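Local coordinates for protein SusD homolog (Bacteroides ovatus, PDB 4F53) that probably binds mucin O-glycans at the cell surface as a SusD-family lipoprotein with a TPR-like helical fold, at residues 52-57 with 441-446; 308-313 with 460-465; 336-341 with 435-440. All blocks are in the same frame, centred on the assembly; numbering follows the deposited sequence.

Interactions 1 and 3 are buried and lie near the centre of the fold, their centres about 13 Å apart. They share a connected element: helix 423-438 runs into helix 442-452, so 435-440 leads directly into 441-446. Interaction 1 is close apolar packing of two helices. Interaction 3 is polar, with an arginine, a carboxylate, an amide and a water between two helix ends. Interaction 2 is different again. It joins two loops in a partly buried place about 22 Å from the centre of the chain, by one backbone hydrogen bond and small apolar side chains. It still touches interaction 1, where Met-460 CE packs on Ala-57 O.

Interaction 1 (52-57 with 441-446); sequences CLMAGA and NGMESW
The methyl group of Ala-55 is the bump at the centre of this contact. It points from helix 52-57 straight at the first turn of helix 442-446 and settles on the backbone there. Its CB lies 3.4 Å from Met-443 N and 3.7 Å from Gly-442 C. Gly-442 supplies the hollow. A CB at that position would point at the other helix and clash with Ala-55 O. The missing side chain lets the axes of the two short segments come within 7.8 Å, at an angle of 42° between their directions. Within the buried helical core of this SusD-like fold, an early helix, 44-58, thus meets a late one, 442-452, at the late helix's N-terminal end. Asn-441 is the N-cap of that end; its OD1 accepts a weak bond from Glu-444 N. Met-54 and Met-443, both selenomethionines, pack beside the alanine. Met-54 has CG anti to its backbone N and is extended as far as SE, then bends at chi3 (75°), which turns its methyl to the other helix. That CE touches Met-443 SE at 3.9 Å, the two chains crossing obliquely. It also reaches the six-membered part of the Trp-446 indole, 4.2 Å from CZ3. Met-443 bends at chi2 (58°) to bring its selenium to this meeting point. Trp-446 NE1 bonds to Ala-475 O, which ties the indole to another part of the chain. Helix 110-131 packs on both methionines through Thr-130.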
loop_
_atom_site.group_PDB
_atom_site.type_symbol
_atom_site.label_atom_id
_atom_site.label_comp_id
_atom_site.label_asym_id
_atom_site.label_seq_id
_atom_site.Cartn_x
_atom_site.Cartn_y
_atom_site.Cartn_z
ATOM N N CYS A 52 -6.867 1.252 -6.210
ATOM C CA CYS A 52 -8.115 0.616 -5.890
ATOM C C CYS A 52 -8.196 -0.779 -6.515
ATOM O O CYS A 52 -8.229 -1.767 -5.791
ATOM C CB CYS A 52 -9.286 1.498 -6.308
ATOM S SG CYS A 52 -10.906 0.825 -5.868
ATOM N N LEU A 53 -8.212 -0.863 -7.840
ATOM C CA LEU A 53 -8.385 -2.124 -8.547
ATOM C C LEU A 53 -7.200 -3.067 -8.347
ATOM O O LEU A 53 -7.397 -4.276 -8.227
ATOM C CB LEU A 53 -8.625 -1.873 -10.064
ATOM C CG LEU A 53 -9.980 -1.279 -10.460
ATOM C CD1 LEU A 53 -9.877 -0.582 -11.816
ATOM C CD2 LEU A 53 -11.060 -2.350 -10.503
HETATM N N MSE A 54 -5.977 -2.534 -8.323
HETATM C CA MSE A 54 -4.825 -3.403 -8.164
HETATM C C MSE A 54 -4.475 -3.611 -6.686
HETATM O O MSE A 54 -4.743 -4.692 -6.167
HETATM C CB MSE A 54 -3.607 -2.884 -8.950
HETATM C CG MSE A 54 -2.417 -3.871 -8.894
HETATM SE SE MSE A 54 -0.807 -3.156 -9.676
HETATM C CE MSE A 54 -0.281 -1.895 -8.228
ATOM N N ALA A 55 -3.872 -2.600 -6.027
ATOM C CA ALA A 55 -3.372 -2.679 -4.660
ATOM C C ALA A 55 -4.492 -2.952 -3.626
ATOM O O ALA A 55 -4.266 -3.709 -2.681
ATOM C CB ALA A 55 -2.628 -1.406 -4.310
ATOM N N GLY A 56 -5.679 -2.376 -3.840
ATOM C CA GLY A 56 -6.836 -2.561 -2.972
ATOM C C GLY A 56 -7.281 -4.004 -2.920
ATOM O O GLY A 56 -7.600 -4.515 -1.839
ATOM N N ALA A 57 -7.286 -4.674 -4.095
ATOM C CA ALA A 57 -7.609 -6.103 -4.217
ATOM C C ALA A 57 -6.540 -6.991 -3.542
ATOM O O ALA A 57 -6.864 -7.852 -2.720
ATOM C CB ALA A 57 -7.726 -6.491 -5.696
ATOM N N ASN A 441 -4.235 2.331 2.545
ATOM C CA ASN A 441 -2.945 2.225 1.850
ATOM C C ASN A 441 -2.652 0.784 1.427
ATOM O O ASN A 441 -1.791 0.125 2.019
ATOM C CB ASN A 441 -1.788 2.775 2.708
ATOM C CG ASN A 441 -0.494 2.962 1.922
ATOM O OD1 ASN A 441 -0.393 2.640 0.717
ATOM N ND2 ASN A 441 0.521 3.496 2.579
ATOM N N GLY A 442 -3.341 0.328 0.380
ATOM C CA GLY A 442 -3.201 -1.034 -0.116
ATOM C C GLY A 442 -1.869 -1.368 -0.729
ATOM O O GLY A 442 -1.442 -2.524 -0.673
HETATM N N MSE A 443 -1.207 -0.376 -1.363
HETATM C CA MSE A 443 0.096 -0.635 -1.990
HETATM C C MSE A 443 1.077 -1.157 -0.942
HETATM O O MSE A 443 1.665 -2.235 -1.126
HETATM C CB MSE A 443 0.647 0.619 -2.708
HETATM C CG MSE A 443 1.918 0.329 -3.549
HETATM SE SE MSE A 443 1.636 -1.061 -4.927
HETATM C CE MSE A 443 3.200 -2.204 -4.581
ATOM N N GLU A 444 1.156 -0.453 0.194
ATOM C CA GLU A 444 2.040 -0.814 1.303
ATOM C C GLU A 444 1.609 -2.144 1.910
ATOM O O GLU A 444 2.469 -2.984 2.155
ATOM C CB GLU A 444 2.105 0.309 2.389
ATOM C CG GLU A 444 3.217 0.099 3.412
ATOM C CD GLU A 444 4.628 -0.253 2.930
ATOM O OE1 GLU A 444 5.045 0.192 1.833
ATOM O OE2 GLU A 444 5.328 -0.975 3.673
ATOM N N SER A 445 0.307 -2.328 2.147
ATOM C CA SER A 445 -0.223 -3.556 2.776
ATOM C C SER A 445 -0.098 -4.797 1.879
ATOM O O SER A 445 0.075 -5.887 2.417
ATOM C CB SER A 445 -1.668 -3.373 3.231
ATOM O OG SER A 445 -1.615 -2.493 4.339
ATOM N N TRP A 446 -0.149 -4.634 0.546
ATOM C CA TRP A 446 0.097 -5.738 -0.393
ATOM C C TRP A 446 1.601 -6.137 -0.289
ATOM O O TRP A 446 1.943 -7.322 -0.170
ATOM C CB TRP A 446 -0.295 -5.362 -1.857
ATOM C CG TRP A 446 0.077 -6.420 -2.878
ATOM C CD1 TRP A 446 0.013 -7.777 -2.713
ATOM C CD2 TRP A 446 0.564 -6.204 -4.222
ATOM N NE1 TRP A 446 0.419 -8.418 -3.865
ATOM C CE2 TRP A 446 0.793 -7.481 -4.795
ATOM C CE3 TRP A 446 0.856 -5.049 -4.993
ATOM C CZ2 TRP A 446 1.265 -7.643 -6.116
ATOM C CZ3 TRP A 446 1.333 -5.211 -6.294
ATOM C CH2 TRP A 446 1.537 -6.491 -6.842
#

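Interaction 2 (308-313 with 460-465); sequences GILQGQ and MAANAS
This contact belongs to a loop-to-loop junction in the partly buried outer region of the protein, with no regular helix or strand on either side. Gly-308 sits at its inner end. Its carbonyl O accepts a bond from Ala-462 N at 2.8 Å, with a bent N-H...O angle of 138° and the donor above the carbonyl plane. Gly-308 has a positive phi of 79°. A CB here would clash with Met-460 CB and Ala-461 N. Met-460 SE lies 3.7 Å from Gly-308 N. Ala-461 CB rests 3.5 Å from Gly-308 O. In this SusD-like protein both segments are parts of long loops. Segment 308-313 lies between helix 288-291 and strand 332-335. Segment 460-465 lies between helix 442-452 and helix 482-487. Farther out, Leu-310 lies against two alanine methyls. Its CB meets Ala-462 CB at 3.8 Å. With CG anti to the backbone N (chi1 -161°), its CD1 comes to 3.9 Å from Ala-464 CB. Beyond Leu-310 the chain reverses in a type II beta turn closed by Gln-313 N to Leu-310 O. The other loop is folded by an Asx turn, Ser-465 N to Asn-463 OD1; Ser-465 OG gives a second bond to the same oxygen.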
loop_
_atom_site.group_PDB
_atom_site.type_symbol
_atom_site.label_atom_id
_atom_site.label_comp_id
_atom_site.label_asym_id
_atom_site.label_seq_id
_atom_site.Cartn_x
_atom_site.Cartn_y
_atom_site.Cartn_z
ATOM N N GLY A 308 -12.314 -10.964 -5.449
ATOM C CA GLY A 308 -12.098 -11.935 -6.506
ATOM C C GLY A 308 -13.335 -12.594 -7.079
ATOM O O GLY A 308 -13.233 -13.687 -7.639
ATOM N N ILE A 309 -14.503 -11.950 -6.964
ATOM C CA ILE A 309 -15.730 -12.463 -7.605
ATOM C C ILE A 309 -15.559 -12.209 -9.115
ATOM O O ILE A 309 -15.161 -11.111 -9.502
ATOM C CB ILE A 309 -17.027 -11.826 -7.031
ATOM C CG1 ILE A 309 -17.221 -12.175 -5.531
ATOM C CG2 ILE A 309 -18.252 -12.221 -7.883
ATOM C CD1 ILE A 309 -18.288 -11.303 -4.796
ATOM N N LEU A 310 -15.764 -13.228 -9.946
ATOM C CA LEU A 310 -15.577 -13.086 -11.387
ATOM C C LEU A 310 -16.579 -12.105 -11.936
ATOM O O LEU A 310 -17.745 -12.111 -11.524
ATOM C CB LEU A 310 -15.711 -14.449 -12.114
ATOM C CG LEU A 310 -15.115 -14.559 -13.537
ATOM C CD1 LEU A 310 -13.578 -14.749 -13.502
ATOM C CD2 LEU A 310 -15.723 -15.745 -14.293
ATOM N N GLN A 311 -16.119 -11.249 -12.860
ATOM C CA GLN A 311 -16.972 -10.302 -13.570
ATOM C C GLN A 311 -18.100 -11.089 -14.227
ATOM O O GLN A 311 -17.837 -12.103 -14.883
ATOM C CB GLN A 311 -16.149 -9.516 -14.606
ATOM C CG GLN A 311 -16.793 -8.208 -15.037
ATOM C CD GLN A 311 -16.745 -7.099 -14.011
ATOM O OE1 GLN A 311 -16.024 -7.149 -13.012
ATOM N NE2 GLN A 311 -17.554 -6.068 -14.231
ATOM N N GLY A 312 -19.334 -10.675 -13.947
ATOM C CA GLY A 312 -20.542 -11.314 -14.453
ATOM C C GLY A 312 -21.138 -12.338 -13.506
ATOM O O GLY A 312 -22.168 -12.927 -13.824
ATOM N N GLN A 313 -20.511 -12.568 -12.336
ATOM C CA GLN A 313 -20.959 -13.589 -11.377
ATOM C C GLN A 313 -21.242 -13.015 -9.994
ATOM O O GLN A 313 -21.030 -13.683 -8.983
ATOM C CB GLN A 313 -19.927 -14.721 -11.287
ATOM C CG GLN A 313 -19.860 -15.515 -12.585
ATOM C CD GLN A 313 -18.880 -16.650 -12.571
ATOM O OE1 GLN A 313 -18.041 -16.796 -11.679
ATOM N NE2 GLN A 313 -18.956 -17.481 -13.591
HETATM N N MSE A 460 -8.896 -15.548 -3.555
HETATM C CA MSE A 460 -9.851 -14.961 -4.503
HETATM C C MSE A 460 -10.956 -15.954 -4.816
HETATM O O MSE A 460 -10.661 -17.126 -4.984
HETATM C CB MSE A 460 -9.139 -14.502 -5.793
HETATM C CG MSE A 460 -8.104 -13.426 -5.531
HETATM SE SE MSE A 460 -8.800 -11.824 -4.689
HETATM C CE MSE A 460 -7.167 -10.699 -4.922
ATOM N N ALA A 461 -12.236 -15.502 -4.843
ATOM C CA ALA A 461 -13.393 -16.368 -5.109
ATOM C C ALA A 461 -13.249 -17.124 -6.457
ATOM O O ALA A 461 -13.580 -18.304 -6.547
ATOM C CB ALA A 461 -14.669 -15.550 -5.111
ATOM N N ALA A 462 -12.721 -16.429 -7.473
ATOM C CA ALA A 462 -12.456 -16.933 -8.806
ATOM C C ALA A 462 -11.014 -16.608 -9.211
ATOM O O ALA A 462 -10.625 -15.446 -9.292
ATOM C CB ALA A 462 -13.434 -16.335 -9.804
ATOM N N ASN A 463 -10.223 -17.645 -9.437
ATOM C CA ASN A 463 -8.860 -17.519 -9.913
ATOM C C ASN A 463 -8.905 -17.758 -11.427
ATOM O O ASN A 463 -9.060 -18.894 -11.856
ATOM C CB ASN A 463 -7.948 -18.515 -9.172
ATOM C CG ASN A 463 -6.496 -18.468 -9.548
ATOM O OD1 ASN A 463 -6.119 -18.063 -10.649
ATOM N ND2 ASN A 463 -5.651 -18.965 -8.662
ATOM N N ALA A 464 -8.863 -16.673 -12.225
ATOM C CA ALA A 464 -8.897 -16.766 -13.688
ATOM C C ALA A 464 -7.470 -16.601 -14.296
ATOM O O ALA A 464 -7.319 -16.150 -15.435
ATOM C CB ALA A 464 -9.861 -15.732 -14.262
ATOM N N SER A 465 -6.433 -17.011 -13.547
ATOM C CA SER A 465 -5.033 -16.953 -14.015
ATOM C C SER A 465 -4.659 -18.127 -14.923
ATOM O O SER A 465 -3.568 -18.098 -15.498
ATOM C CB SER A 465 -4.071 -16.945 -12.843
ATOM O OG SER A 465 -4.114 -18.184 -12.158
#

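Interaction 3 (336-341 with 435-440); sequences RASEVA and WIANFP
The shortest direct bond across the contact runs from Arg-336 NH2 to Phe-439 O, 2.8 Å. It is nearly straight (166°) and lies in both the guanidinium and the carbonyl plane. NE adds a weak bond to the same oxygen, so one carbonyl is gripped by two N-H groups. The arginine chain is extended from CG to NE. It runs past Asn-438 in the opposite direction to the amide side chain, and Arg-336 CD lies 3.1 Å from Ala-437 O. Asn-438 ND2 gives a bond of 3.3 Å to Glu-339 OE1. The amide and carboxylate planes are steeply turned, 77° apart, and ND2 approaches from above the carboxylate plane. A water ties the group together: it accepts from Arg-336 N and donates to Glu-339 OE1 and to Asn-438 OD1, at 2.7 Å. Glu-339 OE2 forms a salt bridge with Arg-203, which would probably favour the charged carboxylate, against the nearby carboxylate of Glu-444. An alanine in place of Arg-336 would take both donors from Phe-439 O, and the chain that follows the helix of Ala-437 would probably be less firmly held. Packing is slighter: Ala-437 CB rests 3.6 Å from Ser-338 OG, a hydroxyl that bonds to Glu-372, and Pro-440 CD lies near Arg-336 NH2. Pro-440 follows a cis peptide bond, and its CB sits over one face of the Phe-439 ring. The whole is a buried polar junction between the start of helix 337-349 and the C-terminal part of the helix that begins at 423, within the helical, TPR-like SusD fold.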
loop_
_atom_site.group_PDB
_atom_site.type_symbol
_atom_site.label_atom_id
_atom_site.label_comp_id
_atom_site.label_asym_id
_atom_site.label_seq_id
_atom_site.Cartn_x
_atom_site.Cartn_y
_atom_site.Cartn_z
ATOM N N ARG A 336 1.269 6.925 7.415
ATOM C CA ARG A 336 0.773 7.049 8.786
ATOM C C ARG A 336 1.876 6.857 9.810
ATOM O O ARG A 336 2.742 5.995 9.631
ATOM C CB ARG A 336 -0.309 5.997 9.048
ATOM C CG ARG A 336 -1.536 6.086 8.157
ATOM C CD ARG A 336 -2.611 5.309 8.861
ATOM N NE ARG A 336 -3.888 5.243 8.151
ATOM C CZ ARG A 336 -4.860 6.139 8.267
ATOM N NH1 ARG A 336 -4.682 7.232 8.987
ATOM N NH2 ARG A 336 -6.001 5.972 7.620
ATOM N N ALA A 337 1.803 7.611 10.917
ATOM C CA ALA A 337 2.732 7.480 12.059
ATOM C C ALA A 337 2.533 6.127 12.740
ATOM O O ALA A 337 3.500 5.566 13.207
ATOM C CB ALA A 337 2.519 8.616 13.070
ATOM N N SER A 338 1.298 5.583 12.760
ATOM C CA SER A 338 1.036 4.266 13.356
ATOM C C SER A 338 1.863 3.152 12.652
ATOM O O SER A 338 2.333 2.245 13.334
ATOM C CB SER A 338 -0.457 3.940 13.344
ATOM O OG SER A 338 -0.914 3.785 12.014
ATOM N N GLU A 339 2.117 3.274 11.327
ATOM C CA GLU A 339 2.948 2.320 10.545
ATOM C C GLU A 339 4.396 2.266 11.110
ATOM O O GLU A 339 4.942 1.188 11.281
ATOM C CB GLU A 339 2.963 2.711 9.053
ATOM C CG GLU A 339 3.779 1.767 8.171
ATOM C CD GLU A 339 4.098 2.213 6.751
ATOM O OE1 GLU A 339 3.247 2.863 6.097
ATOM O OE2 GLU A 339 5.199 1.865 6.273
ATOM N N VAL A 340 4.950 3.423 11.475
ATOM C CA VAL A 340 6.289 3.576 12.028
ATOM C C VAL A 340 6.387 2.881 13.389
ATOM O O VAL A 340 7.372 2.193 13.652
ATOM C CB VAL A 340 6.674 5.083 12.106
ATOM C CG1 VAL A 340 7.999 5.275 12.841
ATOM C CG2 VAL A 340 6.727 5.694 10.701
ATOM N N ALA A 341 5.359 3.024 14.235
ATOM C CA ALA A 341 5.350 2.346 15.529
ATOM C C ALA A 341 5.329 0.799 15.331
ATOM O O ALA A 341 6.066 0.076 16.021
ATOM C CB ALA A 341 4.179 2.820 16.369
ATOM N N TRP A 435 -1.852 -3.710 9.404
ATOM C CA TRP A 435 -2.767 -3.851 8.266
ATOM C C TRP A 435 -4.113 -3.123 8.544
ATOM O O TRP A 435 -4.549 -2.358 7.685
ATOM C CB TRP A 435 -2.963 -5.329 7.946
ATOM C CG TRP A 435 -3.910 -5.621 6.820
ATOM C CD1 TRP A 435 -3.632 -5.588 5.484
ATOM C CD2 TRP A 435 -5.258 -6.101 6.942
ATOM N NE1 TRP A 435 -4.727 -6.017 4.760
ATOM C CE2 TRP A 435 -5.731 -6.367 5.634
ATOM C CE3 TRP A 435 -6.105 -6.373 8.041
ATOM C CZ2 TRP A 435 -7.016 -6.894 5.388
ATOM C CZ3 TRP A 435 -7.378 -6.874 7.792
ATOM C CH2 TRP A 435 -7.811 -7.157 6.480
ATOM N N ILE A 436 -4.727 -3.321 9.726
ATOM C CA ILE A 436 -5.948 -2.595 10.104
ATOM C C ILE A 436 -5.658 -1.090 10.114
ATOM O O ILE A 436 -6.377 -0.324 9.467
ATOM C CB ILE A 436 -6.539 -3.051 11.480
ATOM C CG1 ILE A 436 -7.004 -4.534 11.442
ATOM C CG2 ILE A 436 -7.700 -2.131 11.901
ATOM C CD1 ILE A 436 -7.215 -5.182 12.807
ATOM N N ALA A 437 -4.575 -0.675 10.787
ATOM C CA ALA A 437 -4.216 0.734 10.905
ATOM C C ALA A 437 -3.859 1.406 9.557
ATOM O O ALA A 437 -4.074 2.606 9.424
ATOM C CB ALA A 437 -3.058 0.900 11.876
ATOM N N ASN A 438 -3.307 0.663 8.593
ATOM C CA ASN A 438 -2.833 1.242 7.333
ATOM C C ASN A 438 -3.895 1.364 6.274
ATOM O O ASN A 438 -3.618 1.928 5.215
ATOM C CB ASN A 438 -1.619 0.502 6.767
ATOM C CG ASN A 438 -0.390 1.363 6.735
ATOM O OD1 ASN A 438 -0.452 2.562 6.992
ATOM N ND2 ASN A 438 0.761 0.773 6.433
ATOM N N PHE A 439 -5.125 0.937 6.555
ATOM C CA PHE A 439 -6.207 1.178 5.613
ATOM C C PHE A 439 -6.288 2.714 5.326
ATOM O O PHE A 439 -6.155 3.472 6.277
ATOM C CB PHE A 439 -7.526 0.662 6.207
ATOM C CG PHE A 439 -8.743 0.984 5.362
ATOM C CD1 PHE A 439 -9.143 0.131 4.339
ATOM C CD2 PHE A 439 -9.480 2.141 5.588
ATOM C CE1 PHE A 439 -10.266 0.431 3.556
ATOM C CE2 PHE A 439 -10.595 2.447 4.796
ATOM C CZ PHE A 439 -10.985 1.592 3.792
ATOM N N PRO A 440 -6.485 3.212 4.072
ATOM C CA PRO A 440 -6.704 2.491 2.800
ATOM C C PRO A 440 -5.427 2.335 1.926
ATOM O O PRO A 440 -5.532 2.224 0.704
ATOM C CB PRO A 440 -7.749 3.403 2.110
ATOM C CG PRO A 440 -7.328 4.803 2.503
ATOM C CD PRO A 440 -6.606 4.671 3.861
HETATM O O HOH W 1 1.117 4.390 5.873
#